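Local coordinates for ATP phosphoribosyltransferase (PDB 1O63), which catalyses the first step of histidine biosynthesis, condensing ATP with 5-phosphoribosyl 1-diphosphate to give N'-(5'-phosphoribosyl)-ATP and diphosphate, at the interface of chains A and B. Residues are numbered along the deposited sequence; one frame, centred on the assembly and turned at random. Chains: chain A/B, ATP phosphoribosyltransferase.

Contact 1: the interface of chains A and B. Residues chain A 33, 43-45, 53; chain B 136-137, 140.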
loop_
_atom_site.group_PDB
_atom_site.type_symbol
_atom_site.label_atom_id
_atom_site.label_comp_id
_atom_site.label_asym_id
_atom_site.label_seq_id
_atom_site.Cartn_x
_atom_site.Cartn_y
_atom_site.Cartn_z
ATOM N N ILE A 33 9.041 -5.557 -13.992
ATOM C CA ILE A 33 7.673 -5.206 -14.307
ATOM C C ILE A 33 7.111 -5.802 -15.575
ATOM O O ILE A 33 5.890 -5.658 -15.796
ATOM C CB ILE A 33 7.520 -3.663 -14.364
ATOM C CG1 ILE A 33 8.311 -3.142 -15.562
ATOM C CG2 ILE A 33 8.007 -3.028 -13.054
ATOM C CD1 ILE A 33 8.222 -1.656 -15.796
ATOM N N PHE A 43 2.204 -8.115 -17.497
ATOM C CA PHE A 43 2.481 -6.914 -16.697
ATOM C C PHE A 43 2.547 -7.367 -15.223
ATOM O O PHE A 43 1.576 -7.967 -14.754
ATOM C CB PHE A 43 1.369 -5.907 -16.914
ATOM C CG PHE A 43 1.196 -5.446 -18.341
ATOM C CD1 PHE A 43 -0.076 -5.420 -18.916
ATOM C CD2 PHE A 43 2.250 -4.993 -19.082
ATOM C CE1 PHE A 43 -0.219 -4.954 -20.220
ATOM C CE2 PHE A 43 2.120 -4.511 -20.372
ATOM C CZ PHE A 43 0.852 -4.530 -20.958
HETATM N N MSE A 44 3.658 -7.133 -14.553
HETATM C CA MSE A 44 3.819 -7.564 -13.147
HETATM C C MSE A 44 3.470 -6.403 -12.235
HETATM O O MSE A 44 4.137 -5.367 -12.291
HETATM C CB MSE A 44 5.259 -8.012 -12.920
HETATM C CG MSE A 44 5.789 -8.967 -13.987
HETATM SE SE MSE A 44 4.848 -10.652 -13.976
HETATM C CE MSE A 44 4.954 -11.091 -12.118
ATOM N N VAL A 45 2.315 -6.461 -11.575
ATOM C CA VAL A 45 1.781 -5.293 -10.880
ATOM C C VAL A 45 1.342 -5.625 -9.464
ATOM O O VAL A 45 1.241 -6.810 -9.127
ATOM C CB VAL A 45 0.572 -4.701 -11.642
ATOM C CG1 VAL A 45 0.972 -4.344 -13.089
ATOM C CG2 VAL A 45 -0.605 -5.679 -11.679
ATOM N N TYR A 53 -5.696 -2.300 -14.278
ATOM C CA TYR A 53 -5.158 -2.559 -15.609
ATOM C C TYR A 53 -6.210 -3.136 -16.542
ATOM O O TYR A 53 -6.208 -2.845 -17.758
ATOM C CB TYR A 53 -3.945 -3.536 -15.542
ATOM C CG TYR A 53 -2.663 -2.744 -15.286
ATOM C CD1 TYR A 53 -2.472 -2.052 -14.093
ATOM C CD2 TYR A 53 -1.696 -2.650 -16.260
ATOM C CE1 TYR A 53 -1.322 -1.314 -13.880
ATOM C CE2 TYR A 53 -0.555 -1.917 -16.072
ATOM C CZ TYR A 53 -0.377 -1.238 -14.877
ATOM O OH TYR A 53 0.781 -0.506 -14.732
ATOM N N LEU B 136 5.569 1.387 -14.804
ATOM C CA LEU B 136 4.970 0.498 -15.807
ATOM C C LEU B 136 3.774 1.114 -16.513
ATOM O O LEU B 136 3.493 0.727 -17.670
ATOM C CB LEU B 136 4.568 -0.839 -15.178
ATOM C CG LEU B 136 3.853 -1.824 -16.136
ATOM C CD1 LEU B 136 4.832 -2.313 -17.196
ATOM C CD2 LEU B 136 3.269 -2.979 -15.344
ATOM N N ALA B 137 3.079 2.093 -15.931
ATOM C CA ALA B 137 1.893 2.656 -16.560
ATOM C C ALA B 137 2.090 3.197 -17.954
ATOM O O ALA B 137 1.332 2.789 -18.873
ATOM C CB ALA B 137 1.168 3.653 -15.662
ATOM N N ALA B 140 2.861 0.326 -20.546
ATOM C CA ALA B 140 1.682 -0.466 -20.834
ATOM C C ALA B 140 0.587 0.296 -21.535
ATOM O O ALA B 140 -0.459 -0.269 -21.893
ATOM C CB ALA B 140 1.173 -1.079 -19.522
#
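B:Leu136 reaches across from the first turn of helix 136-140 into an apolar recess of chain A, and both of its methyls are used. CG stands opposite the backbone N (chi1 177°), which extends the branch away from its own helix. CD2 meets A:Val45 CG1 at 3.5 Å, a tight carbon pair, and also touches A:Phe43 CB at 3.8 Å. CD1 turns the other way, to A:Ile33 CD1 at 3.7 Å; these two side chains run past each other in opposite directions, whereas A:Phe43 and A:Val45 cross the leucine at about a right angle. The second kind of contact is CH-pi: one turn on, the B:Ala140 methyl CB lies over a face of the A:Phe43 ring, 3.9 Å from its centroid and displaced toward the CE2-CZ rim. A:Tyr53 closes the recess, its CE2 beside B:Ala140 CB and its phenolic OH 3.6 Å from B:Leu136 CD2, while A:Val45 CG1 covers a face of its ring from within chain A. The recess is formed by the loop residue A:Ile33, strand 40-45 and helix 50-55 of chain A; helix 136-140 of chain B packs against it.

Contact 2: the interface of chains A and B. Residues chain A 133, 136, 140; chain B 33-34, 43-45, 53.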
loop_
_atom_site.group_PDB
_atom_site.type_symbol
_atom_site.label_atom_id
_atom_site.label_comp_id
_atom_site.label_asym_id
_atom_site.label_seq_id
_atom_site.Cartn_x
_atom_site.Cartn_y
_atom_site.Cartn_z
ATOM N N SER A 133 1.090 -3.788 9.136
ATOM C CA SER A 133 1.320 -3.979 10.561
ATOM C C SER A 133 0.065 -3.653 11.365
ATOM O O SER A 133 0.104 -3.098 12.471
ATOM C CB SER A 133 2.507 -3.132 11.032
ATOM O OG SER A 133 3.708 -3.563 10.417
ATOM N N LEU A 136 -0.527 -4.205 15.311
ATOM C CA LEU A 136 -0.081 -3.248 16.320
ATOM C C LEU A 136 -1.232 -2.387 16.837
ATOM O O LEU A 136 -1.182 -1.915 17.978
ATOM C CB LEU A 136 0.992 -2.343 15.708
ATOM C CG LEU A 136 1.507 -1.170 16.518
ATOM C CD1 LEU A 136 2.101 -1.659 17.834
ATOM C CD2 LEU A 136 2.541 -0.368 15.727
ATOM N N ALA A 140 -1.476 -0.741 20.727
ATOM C CA ALA A 140 -1.184 0.673 20.840
ATOM C C ALA A 140 -2.381 1.484 21.342
ATOM O O ALA A 140 -2.253 2.705 21.565
ATOM C CB ALA A 140 -0.739 1.279 19.496
ATOM N N ILE B 33 7.468 -4.224 15.761
ATOM C CA ILE B 33 6.486 -3.157 15.694
ATOM C C ILE B 33 6.400 -2.285 16.928
ATOM O O ILE B 33 5.664 -1.297 16.903
ATOM C CB ILE B 33 5.068 -3.738 15.411
ATOM C CG1 ILE B 33 4.637 -4.653 16.548
ATOM C CG2 ILE B 33 5.045 -4.434 14.065
ATOM C CD1 ILE B 33 3.277 -5.316 16.311
ATOM N N LEU B 34 7.121 -2.610 17.998
ATOM C CA LEU B 34 7.064 -1.808 19.206
ATOM C C LEU B 34 8.341 -1.834 20.033
ATOM O O LEU B 34 8.887 -2.888 20.332
ATOM C CB LEU B 34 5.922 -2.349 20.103
ATOM C CG LEU B 34 5.753 -1.566 21.420
ATOM C CD1 LEU B 34 5.136 -0.210 21.131
ATOM C CD2 LEU B 34 4.928 -2.355 22.413
ATOM N N PHE B 43 6.089 3.216 18.303
ATOM C CA PHE B 43 5.275 2.350 17.451
ATOM C C PHE B 43 5.936 2.371 16.057
ATOM O O PHE B 43 6.114 3.452 15.498
ATOM C CB PHE B 43 3.843 2.853 17.354
ATOM C CG PHE B 43 3.168 3.052 18.687
ATOM C CD1 PHE B 43 2.708 4.286 19.080
ATOM C CD2 PHE B 43 2.984 1.970 19.543
ATOM C CE1 PHE B 43 2.079 4.449 20.303
ATOM C CE2 PHE B 43 2.389 2.137 20.771
ATOM C CZ PHE B 43 1.941 3.379 21.167
HETATM N N MSE B 44 6.416 1.220 15.605
HETATM C CA MSE B 44 7.087 1.105 14.317
HETATM C C MSE B 44 6.015 0.811 13.262
HETATM O O MSE B 44 5.485 -0.301 13.191
HETATM C CB MSE B 44 8.108 -0.032 14.346
HETATM C CG MSE B 44 8.918 -0.132 15.622
HETATM SE SE MSE B 44 9.931 1.467 15.991
HETATM C CE MSE B 44 11.421 1.166 14.838
ATOM N N VAL B 45 5.601 1.843 12.542
ATOM C CA VAL B 45 4.477 1.694 11.621
ATOM C C VAL B 45 4.872 2.039 10.199
ATOM O O VAL B 45 5.948 2.599 9.985
ATOM C CB VAL B 45 3.338 2.641 12.074
ATOM C CG1 VAL B 45 2.862 2.274 13.484
ATOM C CG2 VAL B 45 3.804 4.087 12.047
ATOM N N TYR B 53 -1.674 7.579 13.405
ATOM C CA TYR B 53 -1.419 7.300 14.827
ATOM C C TYR B 53 -1.417 8.608 15.631
ATOM O O TYR B 53 -1.779 8.613 16.815
ATOM C CB TYR B 53 -0.104 6.553 15.003
ATOM C CG TYR B 53 -0.250 5.041 14.947
ATOM C CD1 TYR B 53 -0.509 4.390 13.756
ATOM C CD2 TYR B 53 -0.096 4.268 16.095
ATOM C CE1 TYR B 53 -0.641 3.002 13.697
ATOM C CE2 TYR B 53 -0.252 2.903 16.057
ATOM C CZ TYR B 53 -0.519 2.270 14.852
ATOM O OH TYR B 53 -0.624 0.912 14.834
HETATM O O HOH W 1 0.163 -0.278 12.705
#
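A:Leu136 fills a pocket of B:Ile33, B:Phe43, B:Val45 and B:Tyr53 in this short-form HisG, an ATP phosphoribosyltransferase that lacks the C-terminal regulatory region. It buries 107 Å² against chain B. Its CD2 methyl lies 3.5 Å from B:Val45 CG1, a tight pair, and is also close to the B:Ile33 backbone carbonyl O. The phenolic OH of B:Tyr53 comes in obliquely against the branch, 3.4 Å from A:Leu136 CG. That hydroxyl also contacts water 1 at 2.6 Å, and the water continues to the backbone O of A:Ser133 at 2.8 Å, giving the tyrosine a polar link across the interface beside its apolar contacts. B:Ile33 borders the pocket with two arms. Its CG1 sits between backbone N and carbonyl carbon (chi1 62°), which carries CD1 to A:Leu136 CB at 3.8 Å; CG2 faces the side chain of A:Ser133 more loosely. A:Ala140, with 33 Å² buried, sets its CB over one face of the B:Phe43 ring, 3.5 Å from CE2 and shifted off the ring centre toward the rim. The same methyl touches B:Tyr53 CE2 at 3.8 Å, so it sits in the corner where the two aromatic side chains meet.

Contact 3: the interface of chains A and B. Residues chain A 52-53, 56; chain B 128-130, 142.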
loop_
_atom_site.group_PDB
_atom_site.type_symbol
_atom_site.label_atom_id
_atom_site.label_comp_id
_atom_site.label_asym_id
_atom_site.label_seq_id
_atom_site.Cartn_x
_atom_site.Cartn_y
_atom_site.Cartn_z
ATOM N N THR A 52 -7.453 -2.537 -12.025
ATOM C CA THR A 52 -7.240 -1.244 -12.691
ATOM C C THR A 52 -6.691 -1.430 -14.090
ATOM O O THR A 52 -7.154 -0.801 -15.064
ATOM C CB THR A 52 -6.250 -0.412 -11.853
ATOM O OG1 THR A 52 -6.807 -0.232 -10.527
ATOM C CG2 THR A 52 -5.966 0.929 -12.482
ATOM N N TYR A 53 -5.696 -2.300 -14.278
ATOM C CA TYR A 53 -5.158 -2.559 -15.609
ATOM C C TYR A 53 -6.210 -3.136 -16.542
ATOM O O TYR A 53 -6.208 -2.845 -17.758
ATOM C CB TYR A 53 -3.945 -3.536 -15.542
ATOM C CG TYR A 53 -2.663 -2.744 -15.286
ATOM C CD1 TYR A 53 -2.472 -2.052 -14.093
ATOM C CD2 TYR A 53 -1.696 -2.650 -16.260
ATOM C CE1 TYR A 53 -1.322 -1.314 -13.880
ATOM C CE2 TYR A 53 -0.555 -1.917 -16.072
ATOM C CZ TYR A 53 -0.377 -1.238 -14.877
ATOM O OH TYR A 53 0.781 -0.506 -14.732
ATOM N N HIS A 56 -9.270 -0.441 -17.341
ATOM C CA HIS A 56 -8.813 0.552 -18.307
ATOM C C HIS A 56 -8.557 -0.050 -19.676
ATOM O O HIS A 56 -8.255 0.689 -20.620
ATOM C CB HIS A 56 -7.547 1.264 -17.777
ATOM C CG HIS A 56 -7.892 2.353 -16.799
ATOM N ND1 HIS A 56 -8.258 2.083 -15.494
ATOM C CD2 HIS A 56 -7.947 3.696 -16.946
ATOM C CE1 HIS A 56 -8.524 3.230 -14.863
ATOM N NE2 HIS A 56 -8.350 4.205 -15.720
ATOM N N ILE B 128 -4.963 8.108 -12.421
ATOM C CA ILE B 128 -5.128 6.656 -12.221
ATOM C C ILE B 128 -4.270 6.222 -11.043
ATOM O O ILE B 128 -3.053 6.077 -11.154
ATOM C CB ILE B 128 -4.685 5.908 -13.499
ATOM C CG1 ILE B 128 -5.590 6.345 -14.666
ATOM C CG2 ILE B 128 -4.759 4.387 -13.333
ATOM C CD1 ILE B 128 -4.938 6.184 -16.028
ATOM N N PRO B 129 -4.866 6.057 -9.875
ATOM C CA PRO B 129 -4.117 5.688 -8.683
ATOM C C PRO B 129 -3.568 4.283 -8.781
ATOM O O PRO B 129 -4.289 3.407 -9.294
ATOM C CB PRO B 129 -5.142 5.753 -7.548
ATOM C CG PRO B 129 -6.391 6.244 -8.109
ATOM C CD PRO B 129 -6.314 6.159 -9.609
ATOM N N LEU B 130 -2.309 4.077 -8.395
ATOM C CA LEU B 130 -1.770 2.714 -8.363
ATOM C C LEU B 130 -1.126 2.535 -6.977
ATOM O O LEU B 130 -0.980 3.544 -6.271
ATOM C CB LEU B 130 -0.732 2.441 -9.459
ATOM C CG LEU B 130 -1.254 2.549 -10.911
ATOM C CD1 LEU B 130 -0.090 2.641 -11.900
ATOM C CD2 LEU B 130 -2.133 1.351 -11.260
ATOM N N LEU B 142 -1.203 2.578 -20.028
ATOM C CA LEU B 142 -2.191 2.943 -19.031
ATOM C C LEU B 142 -2.234 4.453 -18.855
ATOM O O LEU B 142 -3.298 5.034 -18.590
ATOM C CB LEU B 142 -1.906 2.243 -17.692
ATOM C CG LEU B 142 -2.866 2.500 -16.540
ATOM C CD1 LEU B 142 -4.315 2.159 -16.876
ATOM C CD2 LEU B 142 -2.433 1.737 -15.280
HETATM O O HOH W 2 -5.197 0.868 -8.721
#
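B:Leu142 pushes its two methyls into the groove between A:Tyr53 and A:His56, the tightly packed part of this stretch of the A-B interface. Here the end of helix 50-55 and the loop after it in chain A pack on strand 125-129 and the loop residues B:Leu130 and B:Leu142. CD2 sits over a face of the A:Tyr53 ring, 3.5 Å from CE1 and displaced toward the rim, in a CH-pi contact; the leucine meets the tyrosine at about a right angle. CD1 takes the other wall, 3.5 Å from A:His56 CB and nearly as near to the imidazole CG. With CG of B:Leu142 opposite its backbone N (chi1 -179°), the methyls divide between the two residues. The imidazole, in the loop just after helix 50-55, is tied back to that helix: ND1 donates to the backbone O of A:Thr52 at 3.1 Å, in a bent bond of 139° at H, with the acceptor somewhat out of the ring plane. This bond restrains the ring's rotation. B:Ile128 comes from the opposite direction, over the NE2 end of the ring, with CG1 3.6 Å from NE2. Packing is looser around A:Thr52. Its CG2 methyl meets B:Ile128 CG2 at 3.8 Å and B:Leu130 CD2 slightly farther off, crossing both side chains at a slant. Its hydroxyl lies on a hydrated side: A:Thr52 OG1 is 2.7 Å from water 2, and water 2 is 2.8 Å from the backbone carbonyl O of B:Pro129.

Contact 4: the interface of chains A and B. Residues chain A 9, 33, 44; chain B 133, 135-136, 159.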
loop_
_atom_site.group_PDB
_atom_site.type_symbol
_atom_site.label_atom_id
_atom_site.label_comp_id
_atom_site.label_asym_id
_atom_site.label_seq_id
_atom_site.Cartn_x
_atom_site.Cartn_y
_atom_site.Cartn_z
ATOM N N LYS A 9 1.968 -9.229 -8.076
ATOM C CA LYS A 9 3.248 -9.478 -7.415
ATOM C C LYS A 9 2.944 -9.891 -5.969
ATOM O O LYS A 9 1.860 -9.605 -5.461
ATOM C CB LYS A 9 4.151 -8.229 -7.408
ATOM C CG LYS A 9 4.543 -7.710 -8.783
ATOM C CD LYS A 9 6.021 -7.362 -8.860
ATOM C CE LYS A 9 6.269 -5.882 -8.731
ATOM N NZ LYS A 9 6.168 -5.140 -10.018
ATOM N N ILE A 33 9.041 -5.557 -13.992
ATOM C CA ILE A 33 7.673 -5.206 -14.307
ATOM C C ILE A 33 7.111 -5.802 -15.575
ATOM O O ILE A 33 5.890 -5.658 -15.796
ATOM C CB ILE A 33 7.520 -3.663 -14.364
ATOM C CG1 ILE A 33 8.311 -3.142 -15.562
ATOM C CG2 ILE A 33 8.007 -3.028 -13.054
ATOM C CD1 ILE A 33 8.222 -1.656 -15.796
HETATM N N MSE A 44 3.658 -7.133 -14.553
HETATM C CA MSE A 44 3.819 -7.564 -13.147
HETATM C C MSE A 44 3.470 -6.403 -12.235
HETATM O O MSE A 44 4.137 -5.367 -12.291
HETATM C CB MSE A 44 5.259 -8.012 -12.920
HETATM C CG MSE A 44 5.789 -8.967 -13.987
HETATM SE SE MSE A 44 4.848 -10.652 -13.976
HETATM C CE MSE A 44 4.954 -11.091 -12.118
ATOM N N SER B 133 5.068 0.286 -8.566
ATOM C CA SER B 133 5.584 0.064 -9.909
ATOM C C SER B 133 4.887 0.982 -10.922
ATOM O O SER B 133 4.484 0.547 -12.004
ATOM C CB SER B 133 5.406 -1.384 -10.337
ATOM O OG SER B 133 6.283 -2.261 -9.662
ATOM N N GLU B 135 6.109 3.243 -12.817
ATOM C CA GLU B 135 6.802 3.398 -14.095
ATOM C C GLU B 135 6.259 2.454 -15.164
ATOM O O GLU B 135 6.374 2.763 -16.364
ATOM C CB GLU B 135 8.304 3.235 -13.948
ATOM C CG GLU B 135 8.795 1.809 -13.703
ATOM C CD GLU B 135 8.655 1.390 -12.246
ATOM O OE1 GLU B 135 8.190 2.173 -11.405
ATOM O OE2 GLU B 135 9.060 0.255 -11.935
ATOM N N LEU B 136 5.569 1.387 -14.804
ATOM C CA LEU B 136 4.970 0.498 -15.807
ATOM C C LEU B 136 3.774 1.114 -16.513
ATOM O O LEU B 136 3.493 0.727 -17.670
ATOM C CB LEU B 136 4.568 -0.839 -15.178
ATOM C CG LEU B 136 3.853 -1.824 -16.136
ATOM C CD1 LEU B 136 4.832 -2.313 -17.196
ATOM C CD2 LEU B 136 3.269 -2.979 -15.344
ATOM N N ASN B 159 13.707 2.796 -17.909
ATOM C CA ASN B 159 12.419 2.596 -18.559
ATOM C C ASN B 159 12.118 3.699 -19.553
ATOM O O ASN B 159 10.967 3.982 -19.916
ATOM C CB ASN B 159 11.334 2.540 -17.462
ATOM C CG ASN B 159 11.519 1.258 -16.632
ATOM O OD1 ASN B 159 11.248 0.181 -17.176
ATOM N ND2 ASN B 159 12.020 1.335 -15.424
#
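A:Lys9 reaches B:Ser133 along a bent chain: CG lies beside the backbone N (chi1 -61°), and further turns at chi2, chi3 and chi4 swing NZ round to the partner subunit. On the other side, OG of B:Ser133 likewise lies beside its backbone N (chi1 -72°), presenting the hydroxyl to the lysine. The resulting hydrogen bond runs from A:Lys9 NZ to B:Ser133 OG at 2.9 Å. This is a polar margin of the subunit interface, where A:Lys9 and the A:Ile33 loop meet the loop leading into helix 136-140 of chain B. NZ also donates within its own chain to the backbone O of A:Met44, a selenomethionine, at 3.1 Å; it approaches from above the carbonyl plane and not along a lone pair. Two acceptors, one from each chain, thus steady the lysine end, and the carbonyl of strand 40-45 acts as a second-shell support for the intersubunit bond. The carboxylate of B:Glu135 stays 6.4 Å from A:Lys9 NZ, measured to OE2, too far for direct contact. Beside these polar groups A:Ile33, with 87 Å² hidden, adds apolar surface. Its CG2 methyl faces both B:Ser133 OG and the glutamate, whereas CD1 extends past B:Leu136 toward the loop of B:Asn159. There the side-chain amide oxygen, B:Asn159 OD1, lies 3.8 Å from A:Ile33 CD1. On the CG2 branch, the methyl itself stands 3.6 Å from B:Glu135 OE2.

Contacts 1, 3 and 4 form one continuous patch: the C-alpha centres of contacts 1 and 4 are about 5 Å apart, those of 1 and 3 about 9 Å, and those of 3 and 4 about 12 Å. A:Tyr53 joins contact 1 to contact 3, while A:Ile33, A:Met44 and B:Leu136 join it to contact 4. Contact 2, about 31 Å from contact 1, repeats it with the chains exchanged and takes in the counterpart of the contact 4 serine. Each subunit therefore offers both helix 136-140 and the recess that receives it, a reciprocal pairing consistent with a HisG dimer, although the native enzyme also contains HisZ.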